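Local coordinates for CYCLIN domain-containing protein (Chaetomium thermophilum, PDB 6Z3U), which probably acts as the cyclin H-type regulatory subunit of the CDK-activating kinase complex, binding a protein kinase and a RING-type partner, at residues W21-R32 against I227-T235; M106-F117 against A139-A149. All blocks are in the same frame, centred on the assembly; numbering follows the deposited sequence.

Interaction 1 (W21-R32 against I227-T235)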
loop_
_atom_site.group_PDB
_atom_site.type_symbol
_atom_site.label_atom_id
_atom_site.label_comp_id
_atom_site.label_asym_id
_atom_site.label_seq_id
_atom_site.Cartn_x
_atom_site.Cartn_y
_atom_site.Cartn_z
ATOM N N TRP A 21 -15.436 -0.590 -0.265
ATOM C CA TRP A 21 -15.695 -1.730 0.606
ATOM C C TRP A 21 -16.192 -1.277 1.970
ATOM O O TRP A 21 -15.796 -1.812 3.011
ATOM C CB TRP A 21 -14.447 -2.597 0.744
ATOM C CG TRP A 21 -14.014 -3.191 -0.555
ATOM C CD1 TRP A 21 -12.951 -2.811 -1.319
ATOM C CD2 TRP A 21 -14.646 -4.268 -1.253
ATOM N NE1 TRP A 21 -12.877 -3.590 -2.448
ATOM C CE2 TRP A 21 -13.908 -4.492 -2.431
ATOM C CE3 TRP A 21 -15.764 -5.067 -0.995
ATOM C CZ2 TRP A 21 -14.250 -5.483 -3.349
ATOM C CZ3 TRP A 21 -16.101 -6.050 -1.907
ATOM C CH2 TRP A 21 -15.346 -6.249 -3.069
ATOM N N SER A 22 -17.074 -0.280 1.981
ATOM C CA SER A 22 -17.765 0.146 3.191
ATOM C C SER A 22 -19.216 0.403 2.823
ATOM O O SER A 22 -19.499 1.248 1.968
ATOM C CB SER A 22 -17.125 1.398 3.798
ATOM O OG SER A 22 -15.853 1.108 4.358
ATOM N N PHE A 23 -20.128 -0.335 3.453
ATOM C CA PHE A 23 -21.548 -0.244 3.154
ATOM C C PHE A 23 -22.337 -0.329 4.451
ATOM O O PHE A 23 -21.784 -0.552 5.531
ATOM C CB PHE A 23 -22.001 -1.358 2.201
ATOM C CG PHE A 23 -20.936 -1.807 1.243
ATOM C CD1 PHE A 23 -20.723 -1.128 0.056
ATOM C CD2 PHE A 23 -20.158 -2.919 1.524
ATOM C CE1 PHE A 23 -19.745 -1.541 -0.829
ATOM C CE2 PHE A 23 -19.180 -3.340 0.642
ATOM C CZ PHE A 23 -18.975 -2.652 -0.537
ATOM N N SER A 24 -23.645 -0.142 4.333
ATOM C CA SER A 24 -24.556 -0.380 5.436
ATOM C C SER A 24 -24.960 -1.853 5.469
ATOM O O SER A 24 -24.927 -2.532 4.438
ATOM C CB SER A 24 -25.801 0.490 5.293
ATOM O OG SER A 24 -26.593 0.068 4.195
ATOM N N PRO A 25 -25.341 -2.372 6.634
ATOM C CA PRO A 25 -25.770 -3.779 6.689
ATOM C C PRO A 25 -26.863 -4.109 5.690
ATOM O O PRO A 25 -26.894 -5.229 5.164
ATOM C CB PRO A 25 -26.251 -3.938 8.139
ATOM C CG PRO A 25 -25.499 -2.895 8.901
ATOM C CD PRO A 25 -25.357 -1.732 7.962
ATOM N N SER A 26 -27.756 -3.163 5.398
ATOM C CA SER A 26 -28.789 -3.415 4.400
ATOM C C SER A 26 -28.181 -3.519 3.008
ATOM O O SER A 26 -28.575 -4.379 2.213
ATOM C CB SER A 26 -29.844 -2.310 4.447
ATOM O OG SER A 26 -30.929 -2.600 3.581
ATOM N N GLN A 27 -27.211 -2.655 2.700
ATOM C CA GLN A 27 -26.528 -2.737 1.413
ATOM C C GLN A 27 -25.740 -4.034 1.289
ATOM O O GLN A 27 -25.707 -4.650 0.216
ATOM C CB GLN A 27 -25.605 -1.531 1.243
ATOM C CG GLN A 27 -26.325 -0.236 0.912
ATOM C CD GLN A 27 -25.429 0.980 1.058
ATOM O OE1 GLN A 27 -25.729 1.895 1.825
ATOM N NE2 GLN A 27 -24.320 0.992 0.328
ATOM N N LEU A 28 -25.099 -4.469 2.378
ATOM C CA LEU A 28 -24.305 -5.692 2.335
ATOM C C LEU A 28 -25.178 -6.903 2.037
ATOM O O LEU A 28 -24.816 -7.751 1.212
ATOM C CB LEU A 28 -23.567 -5.884 3.659
ATOM C CG LEU A 28 -22.247 -6.654 3.603
ATOM C CD1 LEU A 28 -21.187 -5.833 2.891
ATOM C CD2 LEU A 28 -21.779 -7.028 5.001
ATOM N N ALA A 29 -26.333 -7.003 2.693
ATOM C CA ALA A 29 -27.209 -8.146 2.462
ATOM C C ALA A 29 -27.698 -8.171 1.019
ATOM O O ALA A 29 -27.653 -9.212 0.354
ATOM C CB ALA A 29 -28.387 -8.104 3.437
ATOM N N SER A 30 -28.159 -7.024 0.511
ATOM C CA SER A 30 -28.687 -6.976 -0.849
ATOM C C SER A 30 -27.642 -7.417 -1.868
ATOM O O SER A 30 -27.954 -8.167 -2.802
ATOM C CB SER A 30 -29.190 -5.568 -1.163
ATOM O OG SER A 30 -30.332 -5.258 -0.383
ATOM N N MET A 31 -26.395 -6.965 -1.710
ATOM C CA MET A 31 -25.329 -7.408 -2.603
ATOM C C MET A 31 -25.141 -8.919 -2.539
ATOM O O MET A 31 -25.095 -9.593 -3.574
ATOM C CB MET A 31 -24.023 -6.687 -2.263
ATOM C CG MET A 31 -23.947 -5.281 -2.821
ATOM S SD MET A 31 -22.329 -4.521 -2.624
ATOM C CE MET A 31 -22.436 -3.957 -0.935
ATOM N N ARG A 32 -25.034 -9.468 -1.328
ATOM C CA ARG A 32 -24.808 -10.901 -1.174
ATOM C C ARG A 32 -25.973 -11.713 -1.721
ATOM O O ARG A 32 -25.770 -12.766 -2.337
ATOM C CB ARG A 32 -24.585 -11.218 0.302
ATOM C CG ARG A 32 -23.209 -10.862 0.823
ATOM C CD ARG A 32 -23.192 -10.934 2.335
ATOM N NE ARG A 32 -21.851 -11.020 2.904
ATOM C CZ ARG A 32 -21.565 -10.741 4.172
ATOM N NH1 ARG A 32 -22.526 -10.343 4.996
ATOM N NH2 ARG A 32 -20.323 -10.859 4.618
ATOM N N ILE A 227 -13.781 -12.341 11.406
ATOM C CA ILE A 227 -14.797 -13.356 11.152
ATOM C C ILE A 227 -16.185 -12.748 10.985
ATOM O O ILE A 227 -17.074 -13.400 10.418
ATOM C CB ILE A 227 -14.811 -14.392 12.289
ATOM C CG1 ILE A 227 -13.435 -15.050 12.432
ATOM C CG2 ILE A 227 -15.862 -15.458 12.040
ATOM C CD1 ILE A 227 -12.935 -15.744 11.172
ATOM N N THR A 228 -16.395 -11.524 11.458
ATOM C CA THR A 228 -17.658 -10.815 11.336
ATOM C C THR A 228 -17.515 -9.706 10.297
ATOM O O THR A 228 -16.444 -9.495 9.720
ATOM C CB THR A 228 -18.090 -10.256 12.693
ATOM O OG1 THR A 228 -19.479 -9.902 12.647
ATOM C CG2 THR A 228 -17.265 -9.026 13.055
ATOM N N ASP A 229 -18.614 -8.984 10.061
ATOM C CA ASP A 229 -18.644 -7.899 9.084
ATOM C C ASP A 229 -18.190 -6.563 9.665
ATOM O O ASP A 229 -18.658 -5.507 9.218
ATOM C CB ASP A 229 -20.050 -7.767 8.497
ATOM C CG ASP A 229 -20.479 -9.002 7.733
ATOM O OD1 ASP A 229 -19.597 -9.785 7.319
ATOM O OD2 ASP A 229 -21.699 -9.186 7.542
ATOM N N ALA A 230 -17.283 -6.577 10.643
ATOM C CA ALA A 230 -16.884 -5.336 11.300
ATOM C C ALA A 230 -16.261 -4.353 10.313
ATOM O O ALA A 230 -16.583 -3.159 10.331
ATOM C CB ALA A 230 -15.911 -5.638 12.440
ATOM N N TYR A 231 -15.370 -4.833 9.443
ATOM C CA TYR A 231 -14.659 -3.929 8.544
ATOM C C TYR A 231 -15.609 -3.180 7.620
ATOM O O TYR A 231 -15.329 -2.036 7.241
ATOM C CB TYR A 231 -13.636 -4.709 7.715
ATOM C CG TYR A 231 -12.328 -4.982 8.423
ATOM C CD1 TYR A 231 -12.304 -5.407 9.744
ATOM C CD2 TYR A 231 -11.117 -4.826 7.763
ATOM C CE1 TYR A 231 -11.110 -5.659 10.390
ATOM C CE2 TYR A 231 -9.918 -5.079 8.401
ATOM C CZ TYR A 231 -9.921 -5.497 9.713
ATOM O OH TYR A 231 -8.731 -5.747 10.353
ATOM N N PHE A 232 -16.736 -3.794 7.255
ATOM C CA PHE A 232 -17.628 -3.192 6.273
ATOM C C PHE A 232 -18.459 -2.049 6.842
ATOM O O PHE A 232 -18.914 -1.193 6.075
ATOM C CB PHE A 232 -18.578 -4.247 5.694
ATOM C CG PHE A 232 -17.880 -5.388 5.009
ATOM C CD1 PHE A 232 -17.055 -5.163 3.920
ATOM C CD2 PHE A 232 -18.068 -6.689 5.443
ATOM C CE1 PHE A 232 -16.418 -6.214 3.289
ATOM C CE2 PHE A 232 -17.435 -7.740 4.816
ATOM C CZ PHE A 232 -16.611 -7.503 3.737
ATOM N N HIS A 233 -18.662 -2.010 8.159
ATOM C CA HIS A 233 -19.535 -1.024 8.775
ATOM C C HIS A 233 -18.829 -0.080 9.733
ATOM O O HIS A 233 -19.450 0.891 10.180
ATOM C CB HIS A 233 -20.673 -1.729 9.530
ATOM C CG HIS A 233 -21.316 -2.833 8.750
ATOM N ND1 HIS A 233 -21.908 -2.631 7.523
ATOM C CD2 HIS A 233 -21.455 -4.153 9.023
ATOM C CE1 HIS A 233 -22.385 -3.777 7.073
ATOM N NE2 HIS A 233 -22.124 -4.716 7.964
ATOM N N PHE A 234 -17.561 -0.322 10.059
ATOM C CA PHE A 234 -16.863 0.476 11.056
ATOM C C PHE A 234 -15.436 0.741 10.604
ATOM O O PHE A 234 -14.861 -0.012 9.814
ATOM C CB PHE A 234 -16.867 -0.218 12.423
ATOM C CG PHE A 234 -18.239 -0.575 12.911
ATOM C CD1 PHE A 234 -19.064 0.389 13.468
ATOM C CD2 PHE A 234 -18.709 -1.874 12.812
ATOM C CE1 PHE A 234 -20.328 0.065 13.917
ATOM C CE2 PHE A 234 -19.972 -2.205 13.260
ATOM C CZ PHE A 234 -20.784 -1.234 13.814
ATOM N N THR A 235 -14.887 1.818 11.104
ATOM C CA THR A 235 -13.545 2.303 10.826
ATOM C C THR A 235 -12.539 1.626 11.753
ATOM O O THR A 235 -12.881 1.253 12.878
ATOM C CB THR A 235 -13.498 3.816 11.020
ATOM O OG1 THR A 235 -14.433 4.434 10.126
ATOM C CG2 THR A 235 -12.118 4.376 10.750
#
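The imidazole of His233 lies between Pro25 CG on one face and CB of its own neighbour Phe232 on the other, while its edge is turned to the carbonyl of Phe23. Pro25 CG sits 3.8 Å from the ring centroid, a CH-pi contact that suits proline, whose compact, rigid ring can lay a C-H over the imidazole. At the edge, His233 ND1 donates to Phe23 O over 2.9 Å, with the oxygen near the imidazole plane but the nitrogen above the carbonyl plane. The Phe232 ring takes Leu28 CD1 over one face, 4.2 Å from its centroid, and has Trp21 O near its edge, 3.7 Å from Phe232 CD1. In Leu28, chi1 of -152° brings CG across to the other segment, and the second torsion then splits the branches, CD1 over this ring and CD2 beside the Asp229 carboxylate. This is where helix 25-48, at the N-terminal end of the cyclin, docks on a short helical turn of the C-terminal cyclin domain. Backbone joins in, Phe23 N donating to Phe232 O at 3.0 Å. One helical turn beyond Leu28, whose CG covers one guanidinium face, Arg32 grips Asp229 in a two-pronged, end-on salt bridge. NH1 of Arg32 bonds Asp229 OD2 at 2.9 Å and NH2 bonds OD1, guanidinium and carboxylate planes 45° apart. Ser24 caps the helix by accepting from Gln27 N, and its hydroxyl also bonds Glu67 of the RING-type domain-containing protein.

Interaction 2 (M106-F117 against A139-A149)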
loop_
_atom_site.group_PDB
_atom_site.type_symbol
_atom_site.label_atom_id
_atom_site.label_comp_id
_atom_site.label_asym_id
_atom_site.label_seq_id
_atom_site.Cartn_x
_atom_site.Cartn_y
_atom_site.Cartn_z
ATOM N N MET A 106 2.581 -16.398 10.076
ATOM C CA MET A 106 2.497 -15.170 9.305
ATOM C C MET A 106 2.177 -13.991 10.219
ATOM O O MET A 106 1.602 -14.143 11.300
ATOM C CB MET A 106 1.433 -15.283 8.216
ATOM C CG MET A 106 1.792 -16.240 7.102
ATOM S SD MET A 106 0.458 -16.369 5.901
ATOM C CE MET A 106 1.203 -17.413 4.652
ATOM N N SER A 107 2.559 -12.801 9.767
ATOM C CA SER A 107 2.318 -11.598 10.549
ATOM C C SER A 107 0.823 -11.321 10.667
ATOM O O SER A 107 0.021 -11.736 9.827
ATOM C CB SER A 107 3.028 -10.402 9.913
ATOM O OG SER A 107 2.717 -10.297 8.536
ATOM N N ASP A 108 0.451 -10.613 11.737
ATOM C CA ASP A 108 -0.953 -10.283 11.954
ATOM C C ASP A 108 -1.511 -9.448 10.807
ATOM O O ASP A 108 -2.670 -9.615 10.414
ATOM C CB ASP A 108 -1.122 -9.543 13.281
ATOM C CG ASP A 108 -0.953 -10.451 14.488
ATOM O OD1 ASP A 108 -0.921 -11.688 14.312
ATOM O OD2 ASP A 108 -0.854 -9.922 15.618
ATOM N N GLU A 109 -0.707 -8.529 10.268
ATOM C CA GLU A 109 -1.186 -7.702 9.164
ATOM C C GLU A 109 -1.438 -8.530 7.913
ATOM O O GLU A 109 -2.364 -8.229 7.152
ATOM C CB GLU A 109 -0.185 -6.586 8.874
ATOM C CG GLU A 109 -0.012 -5.597 10.015
ATOM C CD GLU A 109 -0.107 -4.156 9.554
ATOM O OE1 GLU A 109 -1.064 -3.460 9.950
ATOM O OE2 GLU A 109 0.776 -3.722 8.781
ATOM N N ILE A 110 -0.633 -9.569 7.679
ATOM C CA ILE A 110 -0.866 -10.439 6.530
ATOM C C ILE A 110 -2.161 -11.221 6.718
ATOM O O ILE A 110 -3.020 -11.254 5.830
ATOM C CB ILE A 110 0.335 -11.377 6.313
ATOM C CG1 ILE A 110 1.514 -10.596 5.724
ATOM C CG2 ILE A 110 -0.049 -12.533 5.400
ATOM C CD1 ILE A 110 2.791 -11.405 5.574
ATOM N N LYS A 111 -2.318 -11.863 7.878
ATOM C CA LYS A 111 -3.538 -12.611 8.157
ATOM C C LYS A 111 -4.773 -11.751 7.922
ATOM O O LYS A 111 -5.701 -12.149 7.210
ATOM C CB LYS A 111 -3.522 -13.118 9.599
ATOM C CG LYS A 111 -2.383 -14.056 9.934
ATOM C CD LYS A 111 -2.384 -14.392 11.418
ATOM C CE LYS A 111 -1.217 -15.288 11.786
ATOM N NZ LYS A 111 -0.721 -15.015 13.162
ATOM N N ALA A 112 -4.794 -10.556 8.515
ATOM C CA ALA A 112 -5.971 -9.703 8.413
ATOM C C ALA A 112 -6.233 -9.290 6.971
ATOM O O ALA A 112 -7.390 -9.205 6.543
ATOM C CB ALA A 112 -5.799 -8.473 9.305
ATOM N N THR A 113 -5.171 -9.026 6.204
ATOM C CA THR A 113 -5.347 -8.653 4.805
ATOM C C THR A 113 -5.836 -9.834 3.975
ATOM O O THR A 113 -6.738 -9.684 3.143
ATOM C CB THR A 113 -4.037 -8.114 4.237
ATOM O OG1 THR A 113 -3.726 -6.862 4.859
ATOM C CG2 THR A 113 -4.147 -7.917 2.732
ATOM N N ALA A 114 -5.245 -11.013 4.180
ATOM C CA ALA A 114 -5.687 -12.200 3.456
ATOM C C ALA A 114 -7.146 -12.511 3.762
ATOM O O ALA A 114 -7.935 -12.805 2.857
ATOM C CB ALA A 114 -4.796 -13.390 3.810
ATOM N N ALA A 115 -7.522 -12.462 5.041
ATOM C CA ALA A 115 -8.909 -12.722 5.410
ATOM C C ALA A 115 -9.849 -11.708 4.770
ATOM O O ALA A 115 -10.916 -12.074 4.262
ATOM C CB ALA A 115 -9.057 -12.701 6.931
ATOM N N THR A 116 -9.466 -10.428 4.776
ATOM C CA THR A 116 -10.318 -9.396 4.193
ATOM C C THR A 116 -10.475 -9.593 2.689
ATOM O O THR A 116 -11.580 -9.452 2.151
ATOM C CB THR A 116 -9.750 -8.010 4.498
ATOM O OG1 THR A 116 -9.678 -7.823 5.917
ATOM C CG2 THR A 116 -10.631 -6.926 3.892
ATOM N N PHE A 117 -9.381 -9.911 1.991
ATOM C CA PHE A 117 -9.488 -10.247 0.575
ATOM C C PHE A 117 -10.455 -11.407 0.361
ATOM O O PHE A 117 -11.229 -11.415 -0.603
ATOM C CB PHE A 117 -8.115 -10.601 0.000
ATOM C CG PHE A 117 -7.191 -9.425 -0.175
ATOM C CD1 PHE A 117 -7.642 -8.124 -0.014
ATOM C CD2 PHE A 117 -5.863 -9.629 -0.515
ATOM C CE1 PHE A 117 -6.785 -7.052 -0.181
ATOM C CE2 PHE A 117 -5.002 -8.561 -0.684
ATOM C CZ PHE A 117 -5.463 -7.271 -0.517
ATOM N N ALA A 139 -5.942 -16.166 -1.142
ATOM C CA ALA A 139 -6.033 -14.955 -0.334
ATOM C C ALA A 139 -4.835 -14.806 0.594
ATOM O O ALA A 139 -4.417 -13.681 0.890
ATOM C CB ALA A 139 -7.330 -14.961 0.474
ATOM N N LEU A 140 -4.279 -15.923 1.070
ATOM C CA LEU A 140 -3.074 -15.855 1.892
ATOM C C LEU A 140 -1.855 -15.494 1.051
ATOM O O LEU A 140 -1.021 -14.685 1.472
ATOM C CB LEU A 140 -2.854 -17.186 2.608
ATOM C CG LEU A 140 -3.667 -17.406 3.885
ATOM C CD1 LEU A 140 -3.675 -18.875 4.269
ATOM C CD2 LEU A 140 -3.115 -16.572 5.021
ATOM N N PHE A 141 -1.734 -16.081 -0.140
ATOM C CA PHE A 141 -0.589 -15.789 -0.995
ATOM C C PHE A 141 -0.621 -14.345 -1.480
ATOM O O PHE A 141 0.400 -13.649 -1.451
ATOM C CB PHE A 141 -0.563 -16.752 -2.181
ATOM C CG PHE A 141 0.619 -16.565 -3.086
ATOM C CD1 PHE A 141 1.892 -16.903 -2.662
ATOM C CD2 PHE A 141 0.456 -16.057 -4.363
ATOM C CE1 PHE A 141 2.981 -16.735 -3.493
ATOM C CE2 PHE A 141 1.538 -15.890 -5.199
ATOM C CZ PHE A 141 2.803 -16.229 -4.764
ATOM N N PHE A 142 -1.784 -13.880 -1.937
ATOM C CA PHE A 142 -1.895 -12.500 -2.394
ATOM C C PHE A 142 -1.844 -11.520 -1.227
ATOM O O PHE A 142 -1.397 -10.380 -1.395
ATOM C CB PHE A 142 -3.185 -12.324 -3.195
ATOM C CG PHE A 142 -3.154 -11.167 -4.149
ATOM C CD1 PHE A 142 -2.251 -11.142 -5.199
ATOM C CD2 PHE A 142 -4.038 -10.111 -4.008
ATOM C CE1 PHE A 142 -2.222 -10.083 -6.083
ATOM C CE2 PHE A 142 -4.016 -9.047 -4.891
ATOM C CZ PHE A 142 -3.108 -9.033 -5.929
ATOM N N GLY A 143 -2.293 -11.943 -0.044
ATOM C CA GLY A 143 -2.178 -11.089 1.127
ATOM C C GLY A 143 -0.737 -10.788 1.487
ATOM O O GLY A 143 -0.410 -9.677 1.909
ATOM N N CYS A 144 0.146 -11.778 1.331
ATOM C CA CYS A 144 1.570 -11.534 1.530
ATOM C C CYS A 144 2.059 -10.423 0.611
ATOM O O CYS A 144 2.651 -9.435 1.063
ATOM C CB CYS A 144 2.362 -12.819 1.278
ATOM S SG CYS A 144 2.169 -14.101 2.537
ATOM N N LYS A 145 1.807 -10.569 -0.691
ATOM C CA LYS A 145 2.260 -9.574 -1.655
ATOM C C LYS A 145 1.725 -8.193 -1.304
ATOM O O LYS A 145 2.464 -7.202 -1.322
ATOM C CB LYS A 145 1.821 -9.985 -3.060
ATOM C CG LYS A 145 2.439 -11.287 -3.550
ATOM C CD LYS A 145 2.053 -11.578 -4.993
ATOM C CE LYS A 145 2.927 -12.667 -5.589
ATOM N NZ LYS A 145 2.540 -12.996 -6.989
ATOM N N ALA A 146 0.435 -8.110 -0.975
ATOM C CA ALA A 146 -0.166 -6.825 -0.646
ATOM C C ALA A 146 0.491 -6.174 0.561
ATOM O O ALA A 146 0.381 -4.954 0.729
ATOM C CB ALA A 146 -1.665 -6.999 -0.390
ATOM N N GLU A 147 1.165 -6.955 1.407
ATOM C CA GLU A 147 1.822 -6.439 2.601
ATOM C C GLU A 147 3.341 -6.436 2.470
ATOM O O GLU A 147 4.049 -6.357 3.479
ATOM C CB GLU A 147 1.396 -7.246 3.827
ATOM C CG GLU A 147 -0.083 -7.105 4.159
ATOM C CD GLU A 147 -0.457 -5.694 4.580
ATOM O OE1 GLU A 147 0.415 -4.982 5.123
ATOM O OE2 GLU A 147 -1.620 -5.294 4.361
ATOM N N GLY A 148 3.856 -6.522 1.247
ATOM C CA GLY A 148 5.277 -6.401 1.012
ATOM C C GLY A 148 6.063 -7.686 1.105
ATOM O O GLY A 148 7.297 -7.641 1.036
ATOM N N ALA A 149 5.400 -8.828 1.262
ATOM C CA ALA A 149 6.059 -10.128 1.312
ATOM C C ALA A 149 5.774 -10.858 0.004
ATOM O O ALA A 149 4.631 -11.236 -0.266
ATOM C CB ALA A 149 5.579 -10.939 2.514
#
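Glu147 leaves the end of helix 139-146 and reaches over to helix 108-117, touching Glu109, Ile110 and Thr113 from CB to its carboxylate. Its CB rests against Ile110 CG1 at 3.9 Å. CG passes the Thr113 hydroxyl; a bend at the second torsion (chi2 -65°) then swings the carboxylate back, so that OE2 comes to 2.7 Å from Thr113 OG1. That hydroxyl also has Glu109 O of its own helix within reach, and His187 is a further partner. The other oxygen, OE1, stands 3.9 Å from Glu109 OE2, like charges whose repulsion is probably eased by the salt bridge from Glu109 to Arg190. Were this glutamate replaced by an alanine, the Thr113 hydroxyl would probably lose its carboxylate neighbour. Farther along, the helices of this cyclin-box pair cross at 125° with axes 7.8 Å apart, an approach made possible by small residues: Ala114 faces Gly143, where a CB would run into the alanine methyl. Met106 SD and Ala114 CB both touch Leu140 CD2, and Phe117 sets its ring edge against Ala146 CB, 3.7 Å from CE2. Lys145 turns from this interface to Glu172 and to backbone oxygens of the kinase chain. The chemistry is thus divided: apolar packing fills the crossing, whereas at the helix end acidic groups lie close together; the arginine probably offsets part of their charge, while the threonine hydroxyl offers a polar neighbour.

How the interactions relate
Interaction 2 is nested within the chain loop that interaction 1 closes, and their centres are about 20 Å apart. They nevertheless touch through Tyr231, whose CE2 lies 3.7 Å from Thr116 OG1 and whose OH lies 4.1 Å from Ala112 CB. His187 links them again, bonding Tyr231 OH through ND1 and Thr113 OG1 through NE2. Helix 108-124 is common ground: its early turns pack on 139-149, while Ile123 farther on receives Trp21 and Leu28. The outer partners differ. Residues 21-32 and 227-235 meet the RING-type protein, whereas 106-117 and 139-149 meet the kinase, so the two contacts lie beside separate subunit interfaces of one complex.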